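Genome polyprotein (PDB 6QWT) probably copies the viral RNA genome, this chain being the 3D polymerase part (RNA-dependent RNA polymerase) of a chicken sicinivirus polyprotein. Local coordinates at residues 141-144 and 145-148; 269-272 and 273-277; 87-90 and 91-95; 108-111 and 112-116. All coordinates share one frame; numbering follows the deposited sequence.

Contact 1 of 4, residues 141-144 and 145-148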
loop_
_atom_site.group_PDB
_atom_site.type_symbol
_atom_site.label_atom_id
_atom_site.label_comp_id
_atom_site.label_asym_id
_atom_site.label_seq_id
_atom_site.Cartn_x
_atom_site.Cartn_y
_atom_site.Cartn_z
ATOM N N GLU A 141 26.886 -4.323 -4.302
ATOM C CA GLU A 141 26.036 -3.175 -4.010
ATOM C C GLU A 141 25.139 -3.445 -2.808
ATOM O O GLU A 141 24.896 -2.545 -1.996
ATOM C CB GLU A 141 25.203 -2.810 -5.239
ATOM C CG GLU A 141 25.973 -2.038 -6.297
ATOM C CD GLU A 141 26.537 -0.734 -5.768
ATOM O OE1 GLU A 141 27.724 -0.713 -5.381
ATOM O OE2 GLU A 141 25.794 0.269 -5.735
ATOM N N ILE A 142 24.634 -4.676 -2.681
ATOM C CA ILE A 142 23.866 -5.048 -1.495
ATOM C C ILE A 142 24.727 -4.908 -0.246
ATOM O O ILE A 142 24.288 -4.374 0.779
ATOM C CB ILE A 142 23.316 -6.480 -1.635
ATOM C CG1 ILE A 142 22.440 -6.604 -2.882
ATOM C CG2 ILE A 142 22.543 -6.888 -0.378
ATOM C CD1 ILE A 142 22.145 -8.036 -3.269
ATOM N N GLU A 143 25.971 -5.385 -0.321
ATOM C CA GLU A 143 26.883 -5.288 0.814
ATOM C C GLU A 143 27.156 -3.832 1.176
ATOM O O GLU A 143 27.105 -3.452 2.352
ATOM C CB GLU A 143 28.186 -6.022 0.495
ATOM C CG GLU A 143 28.954 -6.498 1.713
ATOM C CD GLU A 143 28.257 -7.634 2.430
ATOM O OE1 GLU A 143 28.193 -7.606 3.677
ATOM O OE2 GLU A 143 27.770 -8.558 1.743
ATOM N N ALA A 144 27.451 -3.002 0.173
ATOM C CA ALA A 144 27.703 -1.586 0.427
ATOM C C ALA A 144 26.476 -0.891 0.994
ATOM O O ALA A 144 26.606 0.047 1.791
ATOM C CB ALA A 144 28.151 -0.893 -0.861
ATOM N N CYS A 145 25.281 -1.329 0.595
ATOM C CA CYS A 145 24.061 -0.736 1.131
ATOM C C CYS A 145 23.874 -1.080 2.602
ATOM O O CYS A 145 23.355 -0.260 3.370
ATOM C CB CYS A 145 22.851 -1.195 0.318
ATOM S SG CYS A 145 21.331 -0.315 0.718
ATOM N N LEU A 146 24.291 -2.280 3.011
ATOM C CA LEU A 146 24.159 -2.671 4.410
ATOM C C LEU A 146 25.056 -1.837 5.317
ATOM O O LEU A 146 24.736 -1.643 6.495
ATOM C CB LEU A 146 24.472 -4.156 4.568
ATOM C CG LEU A 146 23.422 -5.110 4.000
ATOM C CD1 LEU A 146 23.964 -6.529 3.958
ATOM C CD2 LEU A 146 22.140 -5.038 4.821
ATOM N N HIS A 147 26.172 -1.331 4.790
ATOM C CA HIS A 147 27.071 -0.493 5.569
ATOM C C HIS A 147 26.790 0.995 5.410
ATOM O O HIS A 147 27.175 1.782 6.282
ATOM C CB HIS A 147 28.524 -0.785 5.185
ATOM C CG HIS A 147 29.003 -2.132 5.631
ATOM N ND1 HIS A 147 28.930 -3.251 4.829
ATOM C CD2 HIS A 147 29.548 -2.542 6.801
ATOM C CE1 HIS A 147 29.416 -4.291 5.484
ATOM N NE2 HIS A 147 29.797 -3.888 6.683
ATOM N N ASN A 148 26.128 1.392 4.330
ATOM C CA ASN A 148 25.817 2.788 4.058
ATOM C C ASN A 148 24.628 2.849 3.106
ATOM O O ASN A 148 24.813 2.851 1.882
ATOM C CB ASN A 148 27.033 3.503 3.466
ATOM C CG ASN A 148 26.722 4.921 3.026
ATOM O OD1 ASN A 148 25.965 5.636 3.685
ATOM N ND2 ASN A 148 27.309 5.336 1.908
#

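Contact 2 of 4, residues 269-272 and 273-277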
loop_
_atom_site.group_PDB
_atom_site.type_symbol
_atom_site.label_atom_id
_atom_site.label_comp_id
_atom_site.label_asym_id
_atom_site.label_seq_id
_atom_site.Cartn_x
_atom_site.Cartn_y
_atom_site.Cartn_z
ATOM N N GLN A 269 18.736 1.506 12.426
ATOM C CA GLN A 269 18.430 2.933 12.462
ATOM C C GLN A 269 18.871 3.631 11.181
ATOM O O GLN A 269 18.180 4.528 10.684
ATOM C CB GLN A 269 19.095 3.587 13.674
ATOM C CG GLN A 269 18.516 3.167 15.013
ATOM C CD GLN A 269 19.449 2.251 15.780
ATOM O OE1 GLN A 269 20.120 1.395 15.194
ATOM N NE2 GLN A 269 19.497 2.423 17.096
ATOM N N LYS A 270 20.020 3.229 10.629
ATOM C CA LYS A 270 20.524 3.883 9.426
ATOM C C LYS A 270 19.647 3.577 8.217
ATOM O O LYS A 270 19.428 4.448 7.369
ATOM C CB LYS A 270 21.972 3.465 9.169
ATOM C CG LYS A 270 22.975 4.101 10.130
ATOM C CD LYS A 270 23.487 5.432 9.596
ATOM C CE LYS A 270 24.278 6.197 10.652
ATOM N NZ LYS A 270 23.459 7.248 11.323
ATOM N N TYR A 271 19.124 2.352 8.119
ATOM C CA TYR A 271 18.238 2.045 7.000
ATOM C C TYR A 271 16.916 2.790 7.126
ATOM O O TYR A 271 16.366 3.262 6.125
ATOM C CB TYR A 271 17.991 0.541 6.895
ATOM C CG TYR A 271 17.356 0.148 5.577
ATOM C CD1 TYR A 271 18.136 -0.273 4.506
ATOM C CD2 TYR A 271 15.979 0.220 5.395
ATOM C CE1 TYR A 271 17.558 -0.625 3.294
ATOM C CE2 TYR A 271 15.395 -0.125 4.191
ATOM C CZ TYR A 271 16.188 -0.549 3.144
ATOM O OH TYR A 271 15.608 -0.898 1.942
ATOM N N VAL A 272 16.385 2.902 8.346
ATOM C CA VAL A 272 15.158 3.667 8.534
ATOM C C VAL A 272 15.392 5.138 8.220
ATOM O O VAL A 272 14.500 5.820 7.699
ATOM C CB VAL A 272 14.615 3.454 9.961
ATOM C CG1 VAL A 272 13.394 4.328 10.216
ATOM C CG2 VAL A 272 14.271 1.986 10.170
ATOM N N GLN A 273 16.596 5.648 8.493
ATOM C CA GLN A 273 16.906 7.022 8.115
ATOM C C GLN A 273 16.851 7.202 6.603
ATOM O O GLN A 273 16.385 8.237 6.109
ATOM C CB GLN A 273 18.275 7.437 8.654
ATOM C CG GLN A 273 18.606 8.896 8.353
ATOM C CD GLN A 273 19.900 9.361 8.985
ATOM O OE1 GLN A 273 20.905 8.650 8.973
ATOM N NE2 GLN A 273 19.883 10.569 9.539
ATOM N N SER A 274 17.308 6.200 5.848
ATOM C CA SER A 274 17.213 6.264 4.393
ATOM C C SER A 274 15.773 6.219 3.899
ATOM O O SER A 274 15.541 6.393 2.698
ATOM C CB SER A 274 18.021 5.127 3.754
ATOM O OG SER A 274 17.269 3.927 3.689
ATOM N N ILE A 275 14.813 5.991 4.789
ATOM C CA ILE A 275 13.402 6.005 4.442
ATOM C C ILE A 275 12.770 7.367 4.701
ATOM O O ILE A 275 12.042 7.880 3.851
ATOM C CB ILE A 275 12.661 4.887 5.204
ATOM C CG1 ILE A 275 12.922 3.536 4.542
ATOM C CG2 ILE A 275 11.166 5.164 5.260
ATOM C CD1 ILE A 275 12.512 2.362 5.387
ATOM N N TYR A 276 13.041 7.980 5.858
ATOM C CA TYR A 276 12.445 9.279 6.154
ATOM C C TYR A 276 13.319 10.456 5.735
ATOM O O TYR A 276 12.835 11.591 5.723
ATOM C CB TYR A 276 12.086 9.393 7.647
ATOM C CG TYR A 276 13.235 9.368 8.643
ATOM C CD1 TYR A 276 13.465 8.245 9.425
ATOM C CD2 TYR A 276 14.052 10.480 8.838
ATOM C CE1 TYR A 276 14.491 8.213 10.353
ATOM C CE2 TYR A 276 15.086 10.456 9.761
ATOM C CZ TYR A 276 15.298 9.315 10.516
ATOM O OH TYR A 276 16.316 9.268 11.441
ATOM N N LEU A 277 14.589 10.218 5.394
ATOM C CA LEU A 277 15.470 11.222 4.788
ATOM C C LEU A 277 15.981 10.600 3.490
ATOM O O LEU A 277 17.128 10.155 3.403
ATOM C CB LEU A 277 16.612 11.619 5.731
ATOM C CG LEU A 277 17.446 12.836 5.322
ATOM C CD1 LEU A 277 16.560 14.062 5.154
ATOM C CD2 LEU A 277 18.545 13.104 6.340
HETATM O O HOH W 1 16.680 6.227 12.245
HETATM O O HOH W 2 20.970 6.726 6.353
#

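Contact 3 of 4, residues 87-90 and 91-95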
loop_
_atom_site.group_PDB
_atom_site.type_symbol
_atom_site.label_atom_id
_atom_site.label_comp_id
_atom_site.label_asym_id
_atom_site.label_seq_id
_atom_site.Cartn_x
_atom_site.Cartn_y
_atom_site.Cartn_z
ATOM N N HIS A 87 15.233 -11.876 13.865
ATOM C CA HIS A 87 16.528 -12.060 13.230
ATOM C C HIS A 87 16.479 -11.563 11.792
ATOM O O HIS A 87 15.416 -11.254 11.247
ATOM C CB HIS A 87 16.963 -13.531 13.273
ATOM C CG HIS A 87 17.266 -14.022 14.654
ATOM N ND1 HIS A 87 18.551 -14.144 15.136
ATOM C CD2 HIS A 87 16.446 -14.406 15.664
ATOM C CE1 HIS A 87 18.512 -14.587 16.380
ATOM N NE2 HIS A 87 17.248 -14.753 16.724
ATOM N N THR A 88 17.656 -11.481 11.183
ATOM C CA THR A 88 17.787 -11.069 9.797
ATOM C C THR A 88 17.733 -12.287 8.881
ATOM O O THR A 88 18.032 -13.417 9.281
ATOM C CB THR A 88 19.090 -10.291 9.577
ATOM O OG1 THR A 88 20.214 -11.172 9.699
ATOM C CG2 THR A 88 19.217 -9.170 10.599
ATOM N N LEU A 89 17.323 -12.048 7.642
ATOM C CA LEU A 89 17.341 -13.076 6.616
ATOM C C LEU A 89 18.693 -13.088 5.918
ATOM O O LEU A 89 19.342 -12.049 5.762
ATOM C CB LEU A 89 16.236 -12.846 5.583
ATOM C CG LEU A 89 14.781 -12.945 6.040
ATOM C CD1 LEU A 89 13.856 -12.928 4.832
ATOM C CD2 LEU A 89 14.556 -14.197 6.876
ATOM N N THR A 90 19.120 -14.279 5.510
ATOM C CA THR A 90 20.289 -14.383 4.653
ATOM C C THR A 90 20.008 -13.707 3.313
ATOM O O THR A 90 18.856 -13.488 2.928
ATOM C CB THR A 90 20.669 -15.849 4.432
ATOM O OG1 THR A 90 19.674 -16.480 3.619
ATOM C CG2 THR A 90 20.772 -16.588 5.761
ATOM N N MET A 91 21.082 -13.372 2.597
ATOM C CA MET A 91 20.912 -12.724 1.302
ATOM C C MET A 91 20.160 -13.622 0.330
ATOM O O MET A 91 19.316 -13.146 -0.441
ATOM C CB MET A 91 22.266 -12.332 0.720
ATOM C CG MET A 91 22.143 -11.578 -0.588
ATOM S SD MET A 91 23.723 -11.168 -1.324
ATOM C CE MET A 91 24.465 -10.177 -0.032
ATOM N N LEU A 92 20.443 -14.927 0.363
ATOM C CA LEU A 92 19.752 -15.860 -0.520
ATOM C C LEU A 92 18.287 -16.008 -0.131
ATOM O O LEU A 92 17.418 -16.133 -1.001
ATOM C CB LEU A 92 20.454 -17.215 -0.501
ATOM C CG LEU A 92 21.679 -17.326 -1.410
ATOM C CD1 LEU A 92 22.618 -18.416 -0.919
ATOM C CD2 LEU A 92 21.249 -17.589 -2.843
ATOM N N GLU A 93 17.993 -16.004 1.173
ATOM C CA GLU A 93 16.602 -16.048 1.612
ATOM C C GLU A 93 15.859 -14.782 1.205
ATOM O O GLU A 93 14.699 -14.845 0.784
ATOM C CB GLU A 93 16.529 -16.246 3.125
ATOM C CG GLU A 93 16.620 -17.697 3.564
ATOM C CD GLU A 93 16.763 -17.846 5.067
ATOM O OE1 GLU A 93 17.377 -16.961 5.700
ATOM O OE2 GLU A 93 16.264 -18.853 5.613
ATOM N N ALA A 94 16.513 -13.623 1.319
ATOM C CA ALA A 94 15.866 -12.376 0.928
ATOM C C ALA A 94 15.556 -12.351 -0.563
ATOM O O ALA A 94 14.584 -11.713 -0.983
ATOM C CB ALA A 94 16.742 -11.184 1.313
ATOM N N ILE A 95 16.355 -13.046 -1.371
ATOM C CA ILE A 95 16.125 -13.077 -2.812
ATOM C C ILE A 95 15.068 -14.114 -3.172
ATOM O O ILE A 95 14.109 -13.819 -3.892
ATOM C CB ILE A 95 17.448 -13.344 -3.555
ATOM C CG1 ILE A 95 18.388 -12.144 -3.419
ATOM C CG2 ILE A 95 17.183 -13.666 -5.022
ATOM C CD1 ILE A 95 19.806 -12.428 -3.859
#

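Contact 4 of 4, residues 108-111 and 112-116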
loop_
_atom_site.group_PDB
_atom_site.type_symbol
_atom_site.label_atom_id
_atom_site.label_comp_id
_atom_site.label_asym_id
_atom_site.label_seq_id
_atom_site.Cartn_x
_atom_site.Cartn_y
_atom_site.Cartn_z
ATOM N N GLN A 108 9.668 -6.898 -11.859
ATOM C CA GLN A 108 9.603 -5.491 -11.503
ATOM C C GLN A 108 10.900 -4.786 -11.893
ATOM O O GLN A 108 11.908 -5.415 -12.229
ATOM C CB GLN A 108 9.315 -5.331 -10.012
ATOM C CG GLN A 108 7.858 -5.559 -9.642
ATOM C CD GLN A 108 7.580 -5.304 -8.173
ATOM O OE1 GLN A 108 7.149 -6.199 -7.445
ATOM N NE2 GLN A 108 7.821 -4.074 -7.729
ATOM N N SER A 109 10.861 -3.457 -11.856
ATOM C CA SER A 109 12.016 -2.664 -12.253
ATOM C C SER A 109 13.196 -2.917 -11.321
ATOM O O SER A 109 13.031 -3.212 -10.134
ATOM C CB SER A 109 11.669 -1.177 -12.251
ATOM O OG SER A 109 12.823 -0.392 -12.508
ATOM N N ALA A 110 14.401 -2.803 -11.875
ATOM C CA ALA A 110 15.610 -2.947 -11.078
ATOM C C ALA A 110 15.989 -1.667 -10.347
ATOM O O ALA A 110 16.860 -1.707 -9.470
ATOM C CB ALA A 110 16.772 -3.403 -11.962
ATOM N N GLY A 111 15.359 -0.541 -10.678
ATOM C CA GLY A 111 15.633 0.708 -10.001
ATOM C C GLY A 111 16.932 1.346 -10.450
ATOM O O GLY A 111 17.703 0.798 -11.240
ATOM N N TYR A 112 17.175 2.543 -9.915
ATOM C CA TYR A 112 18.332 3.344 -10.289
ATOM C C TYR A 112 19.583 2.857 -9.555
ATOM O O TYR A 112 19.532 2.599 -8.351
ATOM C CB TYR A 112 18.084 4.816 -9.964
ATOM C CG TYR A 112 19.027 5.744 -10.681
ATOM C CD1 TYR A 112 18.779 6.138 -11.989
ATOM C CD2 TYR A 112 20.178 6.211 -10.060
ATOM C CE1 TYR A 112 19.647 6.977 -12.657
ATOM C CE2 TYR A 112 21.050 7.050 -10.717
ATOM C CZ TYR A 112 20.779 7.430 -12.015
ATOM O OH TYR A 112 21.643 8.266 -12.673
ATOM N N PRO A 113 20.730 2.744 -10.249
ATOM C CA PRO A 113 20.912 3.075 -11.668
ATOM C C PRO A 113 20.744 1.891 -12.621
ATOM O O PRO A 113 20.941 2.068 -13.824
ATOM C CB PRO A 113 22.355 3.583 -11.708
ATOM C CG PRO A 113 23.046 2.731 -10.684
ATOM C CD PRO A 113 22.019 2.430 -9.602
ATOM N N TRP A 114 20.394 0.713 -12.093
ATOM C CA TRP A 114 20.289 -0.476 -12.934
ATOM C C TRP A 114 19.259 -0.292 -14.043
ATOM O O TRP A 114 19.503 -0.664 -15.197
ATOM C CB TRP A 114 19.928 -1.697 -12.087
ATOM C CG TRP A 114 20.656 -1.793 -10.779
ATOM C CD1 TRP A 114 20.219 -1.351 -9.562
ATOM C CD2 TRP A 114 21.942 -2.384 -10.553
ATOM N NE1 TRP A 114 21.157 -1.622 -8.597
ATOM C CE2 TRP A 114 22.225 -2.256 -9.178
ATOM C CE3 TRP A 114 22.884 -3.004 -11.379
ATOM C CZ2 TRP A 114 23.407 -2.726 -8.611
ATOM C CZ3 TRP A 114 24.059 -3.471 -10.815
ATOM C CH2 TRP A 114 24.310 -3.329 -9.444
ATOM N N CYS A 115 18.109 0.303 -13.719
ATOM C CA CYS A 115 16.986 0.420 -14.646
ATOM C C CYS A 115 17.316 1.294 -15.852
ATOM O O CYS A 115 16.446 1.581 -16.681
ATOM C CB CYS A 115 15.771 0.990 -13.919
ATOM S SG CYS A 115 16.007 2.709 -13.437
ATOM N N LEU A 116 18.567 1.731 -15.948
ATOM C CA LEU A 116 19.034 2.523 -17.073
ATOM C C LEU A 116 19.465 1.660 -18.250
ATOM O O LEU A 116 19.279 2.059 -19.405
ATOM C CB LEU A 116 20.204 3.400 -16.624
ATOM C CG LEU A 116 20.384 4.794 -17.213
ATOM C CD1 LEU A 116 19.063 5.534 -17.262
ATOM C CD2 LEU A 116 21.396 5.554 -16.374
#

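Contact 1 of 4, residues 141-144 and 145-148
Glu143 and His147, one turn apart at the C-terminal end of helix 136-147 in this viral polymerase, lie side by side and point the same way. Their flat ends are not stacked: the carboxylate and imidazole planes stand 48° apart, and the closest side-chain approach is Glu143 OE1 to His147 CE1 at 4.0 Å. The ring instead turns its ND1 edge back to the helix, where His147 ND1 donates to Glu143 O at 3.1 Å. That donor stands 41° out of the carbonyl plane, so the bond reaches the oxygen from above. His147 CG lies anti to its own carbonyl carbon (chi1 -70°), which carries the ring back over the preceding turn and makes this bond possible. The same oxygen also receives weak bonds from the backbone N atoms of Leu146 and His147, a crowding of donors that fits a helix about to end.

On the buried side, Leu146 lays CG 3.4 Å from Ile142 O while its side chain touches Ala185 and Met188 of helix 180-189. Ile142 meets Ile184 of that same helix, and Cys145 touches Tyr151 in the following loop. Asn148 is the first residue to leave helical backbone angles, yet its N still closes the last turn by donating to Ala144 O at 2.9 Å.

Contact 2 of 4, residues 269-272 and 273-277
Ser274 OG donates to Tyr271 O at 2.7 Å, a side-chain bond back to the carbonyl three residues earlier in the chain. The hydroxyl sits between its own backbone N and carbonyl carbon (chi1 84°), and from there it also lies over the centre of one face of the Tyr271 ring, 4.2 Å above the plane. Ser274 OG has a further hydrogen bond with Tyr151 OH, while the phenol of Tyr271 is bonded to Ala182 O. Val272 O takes two backbone donors: Tyr276 N arrives nearly along the C=O axis, whereas Ile275 N, at 2.9 Å, stands 67° out of the carbonyl plane.

These bonds run through the last two turns of helix 267-276, in the catalytic region of the polymerase. Sharing one acceptor between the third and fourth following residues is consistent with a helix tightening at its C-terminal end, and Leu277 then leaves for strand 277-282.

A water donates to Gln269 O and is also hydrogen-bonded to Tyr276 OH at 3.2 Å, linking the two turns. Two apolar pairs accompany these bonds. Ile275 CD1 comes obliquely to the Tyr271 ring, 4.0 Å from CE2, and Val272 CG1 lies equally far from Tyr276 CD1. Farther out, the Tyr276 side chain reaches Phe246 and Lys247 of helix 243-256, and Val272 touches Phe190.

Contact 3 of 4, residues 87-90 and 91-95
The chain arrives at Thr90 in extended conformation, Leu89 and Thr90 both having extended backbone angles, and turns helical from Met91 onward, with Ala94 N donating to Thr90 O at 2.8 Å as the first full helical turn closes. Thr90 holds the N-cap position, and Glu93, three residues on, answers it. Thr90 OG1 accepts from Glu93 N at 3.0 Å, with an N-H...O angle of 155°, the bond expected of an N-cap side chain to a first-turn amide. In return, Thr90 N donates to Glu93 OE1 at 3.2 Å, meeting the anti lone pair, the one turned away from OE2.

The hydroxyl takes part twice, for Thr90 OG1 also donates to Glu93 OE1 at 3.1 Å and reaches that oxygen from above the carboxylate plane. Two donors of one residue therefore grip a single carboxylate oxygen from different directions, which restricts how the group can rotate. Glu93 gets there with CG anti to its carbonyl carbon (chi1 -84°) and the chain extended beyond, so that it folds back across the threonine obliquely. Thr90 CG2 lies 3.4 Å from the same Glu93 OE1, and Leu89 crosses the glutamate at about a right angle, its CD2 4.1 Å from that oxygen.

Beyond the cap, Met91 packs on Tyr139 of helix 136-147, and both Met91 and Ala94 touch Met188 of helix 180-189. The reciprocal bonds between Thr90 and Glu93 make this a capping box, a standard way of starting a helix, here helix 91-96 of the polymerase.

Contact 4 of 4, residues 108-111 and 112-116
The Trp114 ring meets Gly111 O at its edge, near the ring plane, with CD1 3.7 Å from that oxygen; Ala110 O comes obliquely, 3.4 Å from the same Trp114 CD1. Outside the turn, the indole NE1 is hydrogen-bonded to His181 ND1, and the two rings meet with planes at about 70°. The Tyr112 ring has Pro113 CB over one face, 3.7 Å above the plane and offset toward the rim, next to the cis peptide that joins the two residues; its OH is bonded to Pro11 O.

At the base of the indole, Trp114 CB packs on Ala110 CB at 3.6 Å. Cys115 SG sits between its backbone N and carbonyl carbon (chi1 68°), which brings the sulfur to 3.4 Å from Gly111 O. Cys115 CB lies 3.5 Å from Ser109 OG, whose hydroxyl closes an ST turn by accepting from Gly111 N at 3.1 Å.

Cys115 N donates to Gly111 O at 2.6 Å, short for such a bond, from 36° out of the carbonyl plane. Both polar backbone atoms of Gly111 are thus bonded locally, its N by a hydroxyl and its O by an amide, consistent with an irregular loop held by polar bonds as well as by the alanine-tryptophan packing.

How the contacts relate
From the N terminus the order is contact 3, contact 4, contact 1, contact 2; they run in series, none nesting or crossing. Each is one continuous piece of chain and so closes a local turn: contact 3 starts helix 91-96, contact 4 folds the loop between strands 101-102 and 124-126, contact 1 ends helix 136-147, and contact 2 ends helix 267-276 just before strand 277-282. Helix 136-147 meets the two earlier pieces, through Ile142 CG2 to Met91 CE at 3.8 Å and Glu141 CG to Trp114 CZ2 at 3.5 Å. Contact 2 stays about 5 Å from contact 1 at nearest atoms, but Tyr151 touches both. Residues of helix 180-189 border all four.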